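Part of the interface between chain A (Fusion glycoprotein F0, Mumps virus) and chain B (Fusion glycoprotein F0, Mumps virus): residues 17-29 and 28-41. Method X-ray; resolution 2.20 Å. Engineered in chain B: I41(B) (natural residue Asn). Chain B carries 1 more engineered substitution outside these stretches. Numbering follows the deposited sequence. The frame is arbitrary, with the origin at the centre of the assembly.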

# COMPACT_ATOMS: atom_id res chain seq x y z
N ARG A 17 -11.51 -3.04 23.52
CA ARG A 17 -12.05 -2.00 22.65
C ARG A 17 -10.99 -1.52 21.66
O ARG A 17 -11.26 -1.38 20.47
CB ARG A 17 -12.54 -0.81 23.49
CG ARG A 17 -13.39 -1.20 24.68
CD ARG A 17 -14.21 -0.03 25.20
NE ARG A 17 -14.87 -0.33 26.47
CZ ARG A 17 -14.24 -0.35 27.64
NH1 ARG A 17 -12.95 -0.09 27.70
NH2 ARG A 17 -14.92 -0.64 28.75
N ALA A 18 -9.78 -1.28 22.16
CA ALA A 18 -8.68 -0.82 21.32
C ALA A 18 -8.44 -1.84 20.21
O ALA A 18 -8.23 -1.47 19.06
CB ALA A 18 -7.42 -0.66 22.16
N ILE A 19 -8.46 -3.11 20.58
CA ILE A 19 -8.25 -4.18 19.62
C ILE A 19 -9.33 -4.16 18.54
O ILE A 19 -9.04 -4.41 17.36
CB ILE A 19 -8.26 -5.55 20.35
CG1 ILE A 19 -6.92 -5.74 21.07
CG2 ILE A 19 -8.53 -6.68 19.35
CD1 ILE A 19 -6.91 -6.87 22.09
N ALA A 20 -10.56 -3.85 18.95
CA ALA A 20 -11.68 -3.78 18.02
C ALA A 20 -11.46 -2.62 17.07
O ALA A 20 -11.66 -2.75 15.86
CB ALA A 20 -12.99 -3.60 18.78
N ALA A 21 -11.04 -1.49 17.60
CA ALA A 21 -10.78 -0.32 16.78
C ALA A 21 -9.63 -0.59 15.80
O ALA A 21 -9.65 -0.10 14.67
CB ALA A 21 -10.46 0.87 17.64
N MET A 22 -8.63 -1.37 16.22
CA MET A 22 -7.51 -1.66 15.33
C MET A 22 -7.94 -2.58 14.21
O MET A 22 -7.45 -2.47 13.08
CB MET A 22 -6.33 -2.25 16.09
CG MET A 22 -5.51 -1.21 16.81
SD MET A 22 -3.89 -1.84 17.27
CE MET A 22 -4.28 -2.70 18.80
N LYS A 23 -8.84 -3.51 14.51
CA LYS A 23 -9.33 -4.41 13.48
C LYS A 23 -9.93 -3.56 12.36
O LYS A 23 -9.59 -3.74 11.19
CB LYS A 23 -10.38 -5.35 14.05
CG LYS A 23 -10.89 -6.38 13.05
CD LYS A 23 -11.84 -7.35 13.73
CE LYS A 23 -12.23 -8.49 12.80
NZ LYS A 23 -13.08 -9.48 13.50
N ASN A 24 -10.81 -2.63 12.72
CA ASN A 24 -11.41 -1.76 11.72
C ASN A 24 -10.32 -0.99 10.99
O ASN A 24 -10.39 -0.79 9.78
CB ASN A 24 -12.39 -0.77 12.37
CG ASN A 24 -13.66 -1.43 12.83
OD1 ASN A 24 -14.13 -2.39 12.23
ND2 ASN A 24 -14.25 -0.91 13.91
N SER A 25 -9.31 -0.55 11.73
CA SER A 25 -8.21 0.18 11.13
C SER A 25 -7.53 -0.64 10.04
O SER A 25 -7.36 -0.18 8.92
CB SER A 25 -7.19 0.56 12.19
OG SER A 25 -6.05 1.16 11.60
N ILE A 26 -7.15 -1.87 10.38
CA ILE A 26 -6.47 -2.74 9.43
C ILE A 26 -7.35 -3.05 8.23
O ILE A 26 -6.86 -3.17 7.11
CB ILE A 26 -6.01 -4.05 10.11
CG1 ILE A 26 -5.00 -3.71 11.21
CG2 ILE A 26 -5.35 -4.97 9.10
CD1 ILE A 26 -4.58 -4.91 12.07
N GLN A 27 -8.66 -3.15 8.46
CA GLN A 27 -9.60 -3.41 7.37
C GLN A 27 -9.59 -2.24 6.40
O GLN A 27 -9.58 -2.41 5.19
CB GLN A 27 -11.02 -3.60 7.93
CG GLN A 27 -11.27 -4.98 8.51
CD GLN A 27 -12.47 -5.02 9.44
OE1 GLN A 27 -13.11 -6.06 9.61
NE2 GLN A 27 -12.77 -3.89 10.07
N ALA A 28 -9.61 -1.03 6.95
CA ALA A 28 -9.59 0.17 6.12
C ALA A 28 -8.25 0.23 5.38
O ALA A 28 -8.20 0.63 4.21
CB ALA A 28 -9.80 1.42 6.98
N THR A 29 -7.16 -0.18 6.06
CA THR A 29 -5.84 -0.16 5.43
C THR A 29 -5.76 -1.14 4.26
O THR A 29 -5.22 -0.81 3.21
CB THR A 29 -4.70 -0.53 6.41
OG1 THR A 29 -4.61 0.45 7.45
CG2 THR A 29 -3.36 -0.58 5.68
N LYS B 28 -8.74 7.98 0.82
CA LYS B 28 -10.00 7.91 1.56
C LYS B 28 -9.96 6.82 2.64
O LYS B 28 -10.37 7.05 3.77
CB LYS B 28 -11.16 7.62 0.61
CG LYS B 28 -12.46 7.27 1.31
CD LYS B 28 -13.42 6.60 0.36
CE LYS B 28 -14.68 6.19 1.06
NZ LYS B 28 -15.56 5.41 0.15
N TYR B 29 -9.49 5.63 2.28
CA TYR B 29 -9.46 4.54 3.26
C TYR B 29 -8.34 4.73 4.25
O TYR B 29 -8.44 4.26 5.39
CB TYR B 29 -9.34 3.18 2.58
CG TYR B 29 -10.61 2.78 1.87
CD1 TYR B 29 -10.65 2.65 0.49
CD2 TYR B 29 -11.81 2.62 2.58
CE1 TYR B 29 -11.84 2.37 -0.19
CE2 TYR B 29 -13.01 2.34 1.91
CZ TYR B 29 -13.01 2.23 0.53
OH TYR B 29 -14.19 2.01 -0.16
N ILE B 30 -7.28 5.41 3.84
CA ILE B 30 -6.19 5.63 4.77
C ILE B 30 -6.73 6.53 5.88
O ILE B 30 -6.49 6.28 7.06
CB ILE B 30 -4.96 6.31 4.10
CG1 ILE B 30 -4.25 5.31 3.18
CG2 ILE B 30 -3.98 6.78 5.16
CD1 ILE B 30 -3.08 5.90 2.39
N LYS B 31 -7.47 7.57 5.51
CA LYS B 31 -8.02 8.45 6.54
C LYS B 31 -8.97 7.71 7.47
O LYS B 31 -8.97 7.95 8.68
CB LYS B 31 -8.74 9.64 5.91
CG LYS B 31 -7.81 10.65 5.29
CD LYS B 31 -8.50 12.01 5.24
CE LYS B 31 -8.28 12.81 6.51
NZ LYS B 31 -6.84 13.25 6.62
N GLU B 32 -9.77 6.81 6.92
CA GLU B 32 -10.70 6.04 7.73
C GLU B 32 -9.87 5.23 8.74
O GLU B 32 -10.14 5.26 9.95
CB GLU B 32 -11.52 5.10 6.84
CG GLU B 32 -12.46 4.16 7.57
CD GLU B 32 -13.42 4.88 8.52
OE1 GLU B 32 -14.01 5.90 8.11
OE2 GLU B 32 -13.58 4.42 9.67
N SER B 33 -8.86 4.55 8.22
CA SER B 33 -7.99 3.74 9.07
C SER B 33 -7.39 4.53 10.22
O SER B 33 -7.41 4.08 11.36
CB SER B 33 -6.87 3.11 8.24
OG SER B 33 -5.96 2.45 9.09
N ASN B 34 -6.85 5.71 9.94
CA ASN B 34 -6.27 6.51 11.01
C ASN B 34 -7.35 7.02 11.96
O ASN B 34 -7.12 7.13 13.17
CB ASN B 34 -5.46 7.68 10.46
CG ASN B 34 -4.11 7.25 9.93
OD1 ASN B 34 -3.53 6.27 10.41
ND2 ASN B 34 -3.59 7.99 8.95
N HIS B 35 -8.52 7.32 11.42
CA HIS B 35 -9.62 7.78 12.26
C HIS B 35 -9.89 6.71 13.32
O HIS B 35 -9.95 7.01 14.51
CB HIS B 35 -10.87 8.01 11.42
CG HIS B 35 -12.07 8.40 12.23
ND1 HIS B 35 -12.10 9.54 13.00
CD2 HIS B 35 -13.26 7.79 12.41
CE1 HIS B 35 -13.26 9.61 13.62
NE2 HIS B 35 -13.98 8.56 13.28
N GLN B 36 -10.04 5.47 12.87
CA GLN B 36 -10.30 4.35 13.77
C GLN B 36 -9.23 4.23 14.86
O GLN B 36 -9.54 3.85 15.99
CB GLN B 36 -10.38 3.04 13.00
CG GLN B 36 -11.62 2.85 12.15
CD GLN B 36 -12.88 2.72 12.99
OE1 GLN B 36 -12.83 2.29 14.14
NE2 GLN B 36 -14.02 3.08 12.41
N LEU B 37 -7.99 4.55 14.52
CA LEU B 37 -6.89 4.48 15.48
C LEU B 37 -6.96 5.57 16.53
O LEU B 37 -6.39 5.43 17.61
CB LEU B 37 -5.54 4.59 14.77
CG LEU B 37 -5.13 3.42 13.86
CD1 LEU B 37 -3.72 3.65 13.34
CD2 LEU B 37 -5.21 2.11 14.65
N GLN B 38 -7.67 6.66 16.21
CA GLN B 38 -7.81 7.78 17.13
C GLN B 38 -8.38 7.38 18.49
O GLN B 38 -8.32 8.14 19.45
CB GLN B 38 -8.70 8.87 16.52
CG GLN B 38 -8.19 9.44 15.21
CD GLN B 38 -6.87 10.19 15.37
OE1 GLN B 38 -6.39 10.81 14.42
NE2 GLN B 38 -6.28 10.13 16.56
N SER B 39 -8.93 6.17 18.55
CA SER B 39 -9.51 5.66 19.79
C SER B 39 -8.47 4.93 20.63
O SER B 39 -8.45 5.06 21.85
CB SER B 39 -10.67 4.72 19.46
OG SER B 39 -11.64 5.37 18.66
N VAL B 40 -7.61 4.15 19.96
CA VAL B 40 -6.56 3.39 20.64
C VAL B 40 -5.63 4.28 21.46
O VAL B 40 -4.94 5.14 20.92
CB VAL B 40 -5.76 2.58 19.62
N ILE B 41 -5.62 4.05 22.78
CA ILE B 41 -4.80 4.82 23.72
C ILE B 41 -5.40 6.20 23.94
O ILE B 41 -4.95 6.95 24.81
CB ILE B 41 -3.35 5.01 23.24
CG1 ILE B 41 -2.70 3.65 22.94
CG2 ILE B 41 -2.54 5.72 24.31
CD1 ILE B 41 -1.27 3.77 22.46

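The helices 17-29 of chain A and 28-37 of chain B run antiparallel, their directions 170° apart and their axes 7.7 Å apart at closest approach. Small residues permit this spacing: the CA atoms of S25(A) and S33(B) lie 4.1 Å apart, and CB of A28(A) sits 3.6 Å from CB of S33(B). A28(A), pointing toward chain B, loses 78 Å² to the contact, while its O packs 3.2 Å from CB of Y29(B). The tyrosine starts toward chain A, but its m rotamer leads the ring end away.

Both serines are t (chi1 174° and 173°), which brings OG of S25(A) within 2.8 Å of OG of S33(B) and 3.2 Å of O of S33(B). The S25(A) hydroxyl can hydrogen-bond to either; the geometry does not settle the choice. T29(A) OG1 adds a polar neighbour 2.9 Å from S33(B) OG.

Q36(B) covers the flank. Its m, m conformation folds the chain so that NE2 donates to OE2 of E32(B) (3.1 Å, 166°), while OE1 lies 3.5 Å from ND2 of N24(A). CB of A21(A) rests 3.5 Å from O of Q36(B).

Apolar contacts add to the packing between the stretches: L37(B), m and t, extends CD2 to 4.0 Å from CG of M22(A), and CB of A18(A) meets CB of V40(B) at 4.4 Å. Together the stretches bury 545 Å².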